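DUF5751 domain-containing protein (Sulfolobus tokodaii, PDB 2RBG) is of unknown function but folds as an alpha/beta domain built on a five-stranded parallel sheet and pairs with a second copy of itself. Local coordinates at residues Asn5-Ile10 with Lys35-Val40; Arg22-Asp27 with Leu91-Asp96; Ile44-Leu49 with Tyr65-Trp70. All coordinates share one frame; numbering follows the deposited sequence.

In the fold
All three contacts draw on one five-stranded parallel sheet, in the order 64-70, 35-41, 6-11, 89-94, 117-121. Contact 1 joins two inner strands. Its centre lies about 10 Å from that of contact 2, where helix 17-31 packs on strand 89-94, and about 12 Å from that of contact 3, where helix 46-52 meets edge strand 64-70. Backbone pairs tie them together: Leu91 N lies 2.9 Å from Leu7 O, and Trp70 N 2.7 Å from Val40 O, both probable hydrogen bonds. Contacts 2 and 3 do not touch, their nearest atoms being about 5 Å apart. No active site is known.

Contact 1. Residues Asn5-Ile10 with Lys35-Val40; sequences NILTLI and KTTINV
Thr36 holds OG1 anti to its backbone N (chi1 -178°), while Thr8 holds its own OG1 anti to the carbonyl carbon (chi1 -67°), and these two torsions turn the hydroxyls to each other across adjacent parallel strands. Thr8 OG1 donates to Thr36 OG1 at 2.9 Å. Thr36 OG1 in turn donates to Ile6 O at 2.8 Å, from above the carbonyl plane. That oxygen also accepts from Thr37 N at 2.9 Å, so two donors grip it. The backbone ladder continues with Thr8 N bonded to Thr37 O at 3.0 Å and Asn39 N to Thr8 O at 2.8 Å, flanked by Ile6 N to Lys35 O and Ile10 N to Asn39 O. Further along the threonine-bearing face, Ile10 and Val40 lie side by side, their CG2 methyls 3.7 Å apart. On the reverse face Leu7 crosses Asn39 at about a right angle, with Leu7 CD1 3.3 Å from Asn39 ND2; Asn39 OD1 accepts from Trp70 NE1 on the edge strand. The pair makes up the two strands of a beta-alpha-beta unit whose helix, 17-31, packs against the face of Thr8, Ile10 and Val40, while strand 89-94 bonds to the far edge of 6-11 and strand 64-70 hydrogen-bonds to the other edge of 35-41.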
loop_
_atom_site.group_PDB
_atom_site.type_symbol
_atom_site.label_atom_id
_atom_site.label_comp_id
_atom_site.label_asym_id
_atom_site.label_seq_id
_atom_site.Cartn_x
_atom_site.Cartn_y
_atom_site.Cartn_z
ATOM N N ASN A 5 9.472 -18.301 7.607
ATOM C CA ASN A 5 10.586 -17.360 7.697
ATOM C C ASN A 5 10.451 -16.305 6.610
ATOM O O ASN A 5 10.745 -16.551 5.442
ATOM C CB ASN A 5 11.925 -18.099 7.572
ATOM C CG ASN A 5 13.121 -17.194 7.822
ATOM O OD1 ASN A 5 13.054 -16.268 8.630
ATOM N ND2 ASN A 5 14.228 -17.471 7.143
ATOM N N ILE A 6 10.005 -15.126 7.021
ATOM C CA ILE A 6 9.782 -14.008 6.118
ATOM C C ILE A 6 11.054 -13.246 5.756
ATOM O O ILE A 6 11.830 -12.865 6.636
ATOM C CB ILE A 6 8.791 -13.000 6.749
ATOM C CG1 ILE A 6 7.500 -13.720 7.155
ATOM C CG2 ILE A 6 8.502 -11.868 5.775
ATOM C CD1 ILE A 6 6.747 -14.344 5.996
ATOM N N LEU A 7 11.274 -13.039 4.459
ATOM C CA LEU A 7 12.423 -12.264 4.009
ATOM C C LEU A 7 11.951 -10.815 4.027
ATOM O O LEU A 7 11.027 -10.454 3.299
ATOM C CB LEU A 7 12.826 -12.632 2.579
ATOM C CG LEU A 7 13.915 -11.729 1.980
ATOM C CD1 LEU A 7 15.212 -11.887 2.767
ATOM C CD2 LEU A 7 14.133 -12.086 0.515
ATOM N N THR A 8 12.568 -9.995 4.871
ATOM C CA THR A 8 12.200 -8.587 4.967
ATOM C C THR A 8 13.320 -7.723 4.410
ATOM O O THR A 8 14.470 -7.826 4.840
ATOM C CB THR A 8 11.920 -8.180 6.433
ATOM O OG1 THR A 8 10.737 -8.849 6.896
ATOM C CG2 THR A 8 11.707 -6.674 6.542
ATOM N N LEU A 9 12.977 -6.887 3.434
ATOM C CA LEU A 9 13.942 -5.996 2.813
ATOM C C LEU A 9 13.510 -4.563 3.082
ATOM O O LEU A 9 12.341 -4.217 2.899
ATOM C CB LEU A 9 13.992 -6.230 1.301
ATOM C CG LEU A 9 14.172 -7.676 0.835
ATOM C CD1 LEU A 9 14.224 -7.713 -0.688
ATOM C CD2 LEU A 9 15.443 -8.258 1.431
ATOM N N ILE A 10 14.449 -3.732 3.517
ATOM C CA ILE A 10 14.135 -2.338 3.788
ATOM C C ILE A 10 15.277 -1.397 3.457
ATOM O O ILE A 10 16.442 -1.680 3.735
ATOM C CB ILE A 10 13.731 -2.119 5.272
ATOM C CG1 ILE A 10 13.504 -0.625 5.535
ATOM C CG2 ILE A 10 14.820 -2.668 6.199
ATOM C CD1 ILE A 10 12.846 -0.323 6.886
ATOM N N LYS A 35 9.197 -15.906 12.621
ATOM C CA LYS A 35 10.583 -15.606 12.278
ATOM C C LYS A 35 10.697 -14.743 11.024
ATOM O O LYS A 35 9.869 -14.822 10.120
ATOM C CB LYS A 35 11.360 -16.896 12.016
ATOM C CG LYS A 35 11.441 -17.868 13.174
ATOM C CD LYS A 35 12.099 -19.167 12.716
ATOM C CE LYS A 35 12.331 -20.125 13.877
ATOM N NZ LYS A 35 13.316 -19.586 14.855
ATOM N N THR A 36 11.742 -13.930 10.974
ATOM C CA THR A 36 11.989 -13.095 9.810
ATOM C C THR A 36 13.470 -12.768 9.754
ATOM O O THR A 36 14.122 -12.608 10.789
ATOM C CB THR A 36 11.181 -11.768 9.848
ATOM O OG1 THR A 36 11.435 -11.022 8.649
ATOM C CG2 THR A 36 11.578 -10.920 11.052
ATOM N N THR A 37 14.008 -12.718 8.544
ATOM C CA THR A 37 15.409 -12.368 8.363
ATOM C C THR A 37 15.340 -10.999 7.701
ATOM O O THR A 37 14.901 -10.861 6.556
ATOM C CB THR A 37 16.151 -13.410 7.484
ATOM O OG1 THR A 37 17.497 -12.973 7.268
ATOM C CG2 THR A 37 15.449 -13.609 6.152
ATOM N N ILE A 38 15.738 -9.986 8.462
ATOM C CA ILE A 38 15.686 -8.596 8.026
ATOM C C ILE A 38 16.982 -8.105 7.398
ATOM O O ILE A 38 18.053 -8.200 7.998
ATOM C CB ILE A 38 15.332 -7.691 9.218
ATOM C CG1 ILE A 38 14.067 -8.217 9.897
ATOM C CG2 ILE A 38 15.138 -6.254 8.756
ATOM C CD1 ILE A 38 13.725 -7.516 11.193
ATOM N N ASN A 39 16.865 -7.565 6.190
ATOM C CA ASN A 39 18.015 -7.052 5.454
ATOM C C ASN A 39 17.836 -5.565 5.221
ATOM O O ASN A 39 16.924 -5.138 4.511
ATOM C CB ASN A 39 18.142 -7.798 4.129
ATOM C CG ASN A 39 18.518 -9.247 4.329
ATOM O OD1 ASN A 39 19.698 -9.589 4.429
ATOM N ND2 ASN A 39 17.515 -10.108 4.419
ATOM N N VAL A 40 18.723 -4.784 5.824
ATOM C CA VAL A 40 18.670 -3.336 5.745
ATOM C C VAL A 40 19.788 -2.782 4.877
ATOM O O VAL A 40 20.964 -3.035 5.129
ATOM C CB VAL A 40 18.790 -2.721 7.151
ATOM C CG1 VAL A 40 18.504 -1.228 7.098
ATOM C CG2 VAL A 40 17.845 -3.432 8.109
#

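Contact 2. Residues Arg22-Asp27 with Leu91-Asp96; sequences RKIFLD and LVYCDD
Tyr93 reaches from the sheet to helix 17-31 and is met there by Asp27 and Ile24. Its CG stands anti to the carbonyl carbon (chi1 -53°), and the ring extends toward the helix until OH donates to Asp27 OD2 at 2.6 Å. The carboxylate oxygen lies at the ring edge, in its plane, and accepts through its anti lone pair, the one turned away from the other oxygen. Carboxylate and ring planes are only 19° apart, so the acid continues the ring almost flat, and the side chains of Asp27 and Tyr93 run alongside one another in opposing directions. Ile24 takes a different position: its CG1 sits over one ring face, 4.0 Å from the centroid, in a CH-pi contact offset toward the rim, with CE2 of Tyr93 its nearest atom at 3.5 Å. Leu91 CD2 packs against Asp27 CB at 3.7 Å. The Lys23 side chain meets the ring through CB, 4.1 Å from Tyr93 CE1; its ammonium end makes a salt bridge with Asp76 of the second subunit and a cation-pi contact with Phe121. The helix segment runs nearly antiparallel to the strand (165°), as expected for a helix connecting parallel strands. A phenol donating to this partly exposed carboxylate would probably stabilise the acid in its charged form; the bond probably also fixes the position of the phenol end, while Ile24 CG1 packed on one face would probably restrict the ring's turning.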
loop_
_atom_site.group_PDB
_atom_site.type_symbol
_atom_site.label_atom_id
_atom_site.label_comp_id
_atom_site.label_asym_id
_atom_site.label_seq_id
_atom_site.Cartn_x
_atom_site.Cartn_y
_atom_site.Cartn_z
ATOM N N ARG A 22 8.159 -0.441 12.932
ATOM C CA ARG A 22 6.888 -0.683 13.591
ATOM C C ARG A 22 6.013 -1.412 12.567
ATOM O O ARG A 22 5.269 -2.331 12.907
ATOM C CB ARG A 22 6.242 0.641 14.014
ATOM C CG ARG A 22 4.901 0.476 14.713
ATOM C CD ARG A 22 4.328 1.804 15.202
ATOM N NE ARG A 22 5.030 2.341 16.369
ATOM C CZ ARG A 22 4.604 3.394 17.064
ATOM N NH1 ARG A 22 3.486 4.014 16.707
ATOM N NH2 ARG A 22 5.287 3.826 18.117
ATOM N N LYS A 23 6.121 -1.006 11.303
ATOM C CA LYS A 23 5.351 -1.635 10.233
ATOM C C LYS A 23 5.825 -3.066 10.001
ATOM O O LYS A 23 5.022 -3.982 9.836
ATOM C CB LYS A 23 5.501 -0.856 8.922
ATOM C CG LYS A 23 4.878 0.532 8.908
ATOM C CD LYS A 23 4.991 1.149 7.513
ATOM C CE LYS A 23 4.200 2.439 7.408
ATOM N NZ LYS A 23 2.744 2.202 7.620
ATOM N N ILE A 24 7.141 -3.251 9.979
ATOM C CA ILE A 24 7.709 -4.572 9.753
ATOM C C ILE A 24 7.115 -5.628 10.675
ATOM O O ILE A 24 6.676 -6.680 10.220
ATOM C CB ILE A 24 9.243 -4.550 9.934
ATOM C CG1 ILE A 24 9.876 -3.761 8.782
ATOM C CG2 ILE A 24 9.793 -5.981 9.983
ATOM C CD1 ILE A 24 11.362 -3.514 8.940
ATOM N N PHE A 25 7.089 -5.353 11.973
ATOM C CA PHE A 25 6.560 -6.341 12.902
ATOM C C PHE A 25 5.049 -6.529 12.814
ATOM O O PHE A 25 4.545 -7.619 13.083
ATOM C CB PHE A 25 7.027 -6.014 14.323
ATOM C CG PHE A 25 8.494 -6.294 14.537
ATOM C CD1 PHE A 25 8.972 -7.605 14.514
ATOM C CD2 PHE A 25 9.403 -5.255 14.689
ATOM C CE1 PHE A 25 10.336 -7.873 14.634
ATOM C CE2 PHE A 25 10.771 -5.510 14.808
ATOM C CZ PHE A 25 11.237 -6.825 14.780
ATOM N N LEU A 26 4.324 -5.484 12.427
ATOM C CA LEU A 26 2.880 -5.606 12.263
ATOM C C LEU A 26 2.644 -6.619 11.140
ATOM O O LEU A 26 1.811 -7.517 11.254
ATOM C CB LEU A 26 2.258 -4.265 11.855
ATOM C CG LEU A 26 1.500 -3.440 12.897
ATOM C CD1 LEU A 26 2.447 -2.983 13.965
ATOM C CD2 LEU A 26 0.853 -2.237 12.232
ATOM N N ASP A 27 3.397 -6.473 10.056
ATOM C CA ASP A 27 3.254 -7.361 8.913
ATOM C C ASP A 27 3.751 -8.774 9.191
ATOM O O ASP A 27 3.117 -9.748 8.783
ATOM C CB ASP A 27 3.964 -6.775 7.690
ATOM C CG ASP A 27 3.273 -5.532 7.160
ATOM O OD1 ASP A 27 2.022 -5.516 7.142
ATOM O OD2 ASP A 27 3.970 -4.580 6.754
ATOM N N LEU A 91 8.554 -9.276 2.383
ATOM C CA LEU A 91 8.082 -7.961 2.817
ATOM C C LEU A 91 9.076 -6.945 2.267
ATOM O O LEU A 91 10.290 -7.127 2.396
ATOM C CB LEU A 91 8.029 -7.869 4.344
ATOM C CG LEU A 91 6.915 -8.676 5.021
ATOM C CD1 LEU A 91 7.076 -8.608 6.536
ATOM C CD2 LEU A 91 5.554 -8.118 4.603
ATOM N N VAL A 92 8.565 -5.884 1.649
ATOM C CA VAL A 92 9.421 -4.859 1.057
ATOM C C VAL A 92 9.069 -3.457 1.545
ATOM O O VAL A 92 7.903 -3.063 1.518
ATOM C CB VAL A 92 9.311 -4.887 -0.488
ATOM C CG1 VAL A 92 10.111 -3.745 -1.093
ATOM C CG2 VAL A 92 9.806 -6.228 -1.020
ATOM N N TYR A 93 10.083 -2.707 1.972
ATOM C CA TYR A 93 9.879 -1.342 2.463
ATOM C C TYR A 93 10.931 -0.363 1.960
ATOM O O TYR A 93 12.119 -0.683 1.909
ATOM C CB TYR A 93 9.923 -1.308 3.990
ATOM C CG TYR A 93 9.003 -2.288 4.662
ATOM C CD1 TYR A 93 7.695 -1.934 4.995
ATOM C CD2 TYR A 93 9.435 -3.579 4.952
ATOM C CE1 TYR A 93 6.841 -2.848 5.605
ATOM C CE2 TYR A 93 8.596 -4.494 5.555
ATOM C CZ TYR A 93 7.299 -4.127 5.880
ATOM O OH TYR A 93 6.475 -5.043 6.487
ATOM N N CYS A 94 10.488 0.840 1.616
ATOM C CA CYS A 94 11.398 1.886 1.164
ATOM C C CYS A 94 10.691 3.230 1.229
ATOM O O CYS A 94 9.474 3.292 1.426
ATOM C CB CYS A 94 11.850 1.637 -0.284
ATOM S SG CYS A 94 10.670 2.174 -1.574
ATOM N N ASP A 95 11.463 4.306 1.108
ATOM C CA ASP A 95 10.889 5.643 1.053
ATOM C C ASP A 95 11.238 6.160 -0.345
ATOM O O ASP A 95 11.963 5.497 -1.083
ATOM C CB ASP A 95 11.432 6.576 2.154
ATOM C CG ASP A 95 12.925 6.439 2.387
ATOM O OD1 ASP A 95 13.654 5.998 1.477
ATOM O OD2 ASP A 95 13.370 6.802 3.500
ATOM N N ASP A 96 10.718 7.323 -0.721
ATOM C CA ASP A 96 10.978 7.861 -2.054
ATOM C C ASP A 96 12.446 7.938 -2.449
ATOM O O ASP A 96 12.802 7.629 -3.584
ATOM C CB ASP A 96 10.348 9.247 -2.200
ATOM C CG ASP A 96 8.840 9.191 -2.287
ATOM O OD1 ASP A 96 8.322 8.366 -3.068
ATOM O OD2 ASP A 96 8.177 9.980 -1.586
#

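Contact 3. Residues Ile44-Leu49 with Tyr65-Trp70; sequences IQYQEL and YELFLW
Leu67 and Leu69 project from the edge strand toward the start of helix 46-52 and meet Tyr46 and Leu49 there through apolar contacts, with no hydrogen bond crossing between the segments. With CG anti to the backbone N (chi1 -167°), Tyr46 sends its ring out beside the strand's leucines, and CE1 comes within 3.4 Å of Leu67 CD2. Its CD1 lies 3.7 Å from Leu69 CD1, the two side chains crossing at about a right angle. Leu49 CD2 is shared between the leucines, 3.8 Å from both Leu67 CD2 and Leu69 CD1. The helices 46-52 and 54-59 form the connection between parallel neighbouring strands 35-41 and 64-70, a beta-alpha-beta crossover, and Val40 of the first strand also touches Leu67. A second kind of contact sets a methyl against the backbone where the chain enters the helix: Leu69 CD2 lies 3.4 Å from Ile44 O and 3.5 Å from Tyr46 N. An alanine in place of Leu69 would probably open a gap between Tyr46 and Leu49 and leave the backbone of Ile44 without its methyl neighbour. Within the helix segment, Leu49 N bonds to the carbonyl oxygen of Gln45, which occupies the N-cap position.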
loop_
_atom_site.group_PDB
_atom_site.type_symbol
_atom_site.label_atom_id
_atom_site.label_comp_id
_atom_site.label_asym_id
_atom_site.label_seq_id
_atom_site.Cartn_x
_atom_site.Cartn_y
_atom_site.Cartn_z
ATOM N N ILE A 44 24.362 3.205 7.813
ATOM C CA ILE A 44 24.411 3.283 9.269
ATOM C C ILE A 44 25.009 2.006 9.871
ATOM O O ILE A 44 24.969 0.944 9.250
ATOM C CB ILE A 44 22.985 3.516 9.829
ATOM C CG1 ILE A 44 23.048 4.360 11.099
ATOM C CG2 ILE A 44 22.298 2.183 10.099
ATOM C CD1 ILE A 44 21.681 4.794 11.595
ATOM N N GLN A 45 25.569 2.111 11.076
ATOM C CA GLN A 45 26.166 0.955 11.747
ATOM C C GLN A 45 25.142 0.169 12.557
ATOM O O GLN A 45 24.138 0.720 13.010
ATOM C CB GLN A 45 27.310 1.402 12.662
ATOM C CG GLN A 45 28.560 1.855 11.926
ATOM C CD GLN A 45 29.234 0.722 11.174
ATOM O OE1 GLN A 45 29.618 -0.286 11.767
ATOM N NE2 GLN A 45 29.383 0.886 9.864
ATOM N N TYR A 46 25.414 -1.119 12.740
ATOM C CA TYR A 46 24.531 -2.017 13.475
ATOM C C TYR A 46 24.059 -1.448 14.811
ATOM O O TYR A 46 22.860 -1.325 15.052
ATOM C CB TYR A 46 25.231 -3.353 13.727
ATOM C CG TYR A 46 24.302 -4.451 14.196
ATOM C CD1 TYR A 46 23.534 -5.174 13.284
ATOM C CD2 TYR A 46 24.169 -4.751 15.551
ATOM C CE1 TYR A 46 22.657 -6.168 13.706
ATOM C CE2 TYR A 46 23.289 -5.746 15.986
ATOM C CZ TYR A 46 22.537 -6.448 15.056
ATOM O OH TYR A 46 21.661 -7.426 15.471
ATOM N N GLN A 47 25.007 -1.112 15.680
ATOM C CA GLN A 47 24.676 -0.583 16.998
ATOM C C GLN A 47 23.798 0.662 16.983
ATOM O O GLN A 47 22.926 0.813 17.838
ATOM C CB GLN A 47 25.955 -0.305 17.791
ATOM C CG GLN A 47 26.722 -1.565 18.160
ATOM C CD GLN A 47 25.828 -2.629 18.773
ATOM O OE1 GLN A 47 25.079 -2.362 19.716
ATOM N NE2 GLN A 47 25.904 -3.844 18.241
ATOM N N GLU A 48 24.024 1.556 16.025
ATOM C CA GLU A 48 23.213 2.764 15.942
ATOM C C GLU A 48 21.788 2.405 15.534
ATOM O O GLU A 48 20.826 2.966 16.054
ATOM C CB GLU A 48 23.812 3.758 14.942
ATOM C CG GLU A 48 22.906 4.953 14.665
ATOM C CD GLU A 48 23.637 6.133 14.053
ATOM O OE1 GLU A 48 24.474 5.921 13.149
ATOM O OE2 GLU A 48 23.365 7.278 14.471
ATOM N N LEU A 49 21.656 1.462 14.607
ATOM C CA LEU A 49 20.337 1.039 14.158
ATOM C C LEU A 49 19.568 0.407 15.311
ATOM O O LEU A 49 18.431 0.782 15.590
ATOM C CB LEU A 49 20.450 0.025 13.016
ATOM C CG LEU A 49 19.116 -0.605 12.598
ATOM C CD1 LEU A 49 18.177 0.475 12.074
ATOM C CD2 LEU A 49 19.356 -1.668 11.537
ATOM N N TYR A 65 14.262 -12.997 14.973
ATOM C CA TYR A 65 14.742 -12.300 13.794
ATOM C C TYR A 65 16.255 -12.282 13.702
ATOM O O TYR A 65 16.961 -12.481 14.691
ATOM C CB TYR A 65 14.225 -10.854 13.799
ATOM C CG TYR A 65 14.980 -9.952 14.753
ATOM C CD1 TYR A 65 16.206 -9.392 14.387
ATOM C CD2 TYR A 65 14.503 -9.707 16.038
ATOM C CE1 TYR A 65 16.941 -8.617 15.277
ATOM C CE2 TYR A 65 15.232 -8.931 16.940
ATOM C CZ TYR A 65 16.451 -8.392 16.550
ATOM O OH TYR A 65 17.186 -7.632 17.431
ATOM N N GLU A 66 16.734 -12.053 12.487
ATOM C CA GLU A 66 18.154 -11.934 12.209
ATOM C C GLU A 66 18.225 -10.581 11.527
ATOM O O GLU A 66 17.314 -10.213 10.783
ATOM C CB GLU A 66 18.636 -13.024 11.253
ATOM C CG GLU A 66 18.680 -14.417 11.851
ATOM C CD GLU A 66 19.388 -15.408 10.946
ATOM O OE1 GLU A 66 18.955 -15.570 9.784
ATOM O OE2 GLU A 66 20.378 -16.024 11.396
ATOM N N LEU A 67 19.289 -9.834 11.791
ATOM C CA LEU A 67 19.446 -8.515 11.203
ATOM C C LEU A 67 20.763 -8.413 10.441
ATOM O O LEU A 67 21.832 -8.686 10.986
ATOM C CB LEU A 67 19.393 -7.453 12.308
ATOM C CG LEU A 67 19.509 -5.980 11.915
ATOM C CD1 LEU A 67 18.370 -5.605 10.978
ATOM C CD2 LEU A 67 19.470 -5.120 13.170
ATOM N N PHE A 68 20.669 -8.025 9.174
ATOM C CA PHE A 68 21.835 -7.869 8.317
ATOM C C PHE A 68 21.808 -6.490 7.677
ATOM O O PHE A 68 20.796 -6.081 7.107
ATOM C CB PHE A 68 21.835 -8.935 7.217
ATOM C CG PHE A 68 21.982 -10.335 7.728
ATOM C CD1 PHE A 68 23.219 -10.807 8.155
ATOM C CD2 PHE A 68 20.881 -11.179 7.804
ATOM C CE1 PHE A 68 23.357 -12.101 8.650
ATOM C CE2 PHE A 68 21.008 -12.475 8.298
ATOM C CZ PHE A 68 22.247 -12.938 8.722
ATOM N N LEU A 69 22.917 -5.770 7.784
ATOM C CA LEU A 69 23.011 -4.447 7.183
ATOM C C LEU A 69 23.940 -4.522 5.982
ATOM O O LEU A 69 25.002 -5.148 6.045
ATOM C CB LEU A 69 23.542 -3.424 8.192
ATOM C CG LEU A 69 22.542 -2.897 9.226
ATOM C CD1 LEU A 69 21.995 -4.045 10.059
ATOM C CD2 LEU A 69 23.227 -1.870 10.115
ATOM N N TRP A 70 23.526 -3.894 4.888
ATOM C CA TRP A 70 24.305 -3.887 3.661
ATOM C C TRP A 70 24.457 -2.492 3.089
ATOM O O TRP A 70 23.487 -1.743 2.997
ATOM C CB TRP A 70 23.631 -4.741 2.586
ATOM C CG TRP A 70 23.258 -6.108 3.025
ATOM C CD1 TRP A 70 22.007 -6.558 3.348
ATOM C CD2 TRP A 70 24.140 -7.217 3.179
ATOM N NE1 TRP A 70 22.062 -7.891 3.692
ATOM C CE2 TRP A 70 23.359 -8.318 3.596
ATOM C CE3 TRP A 70 25.519 -7.390 3.004
ATOM C CZ2 TRP A 70 23.915 -9.577 3.841
ATOM C CZ3 TRP A 70 26.071 -8.644 3.248
ATOM C CH2 TRP A 70 25.268 -9.720 3.661
#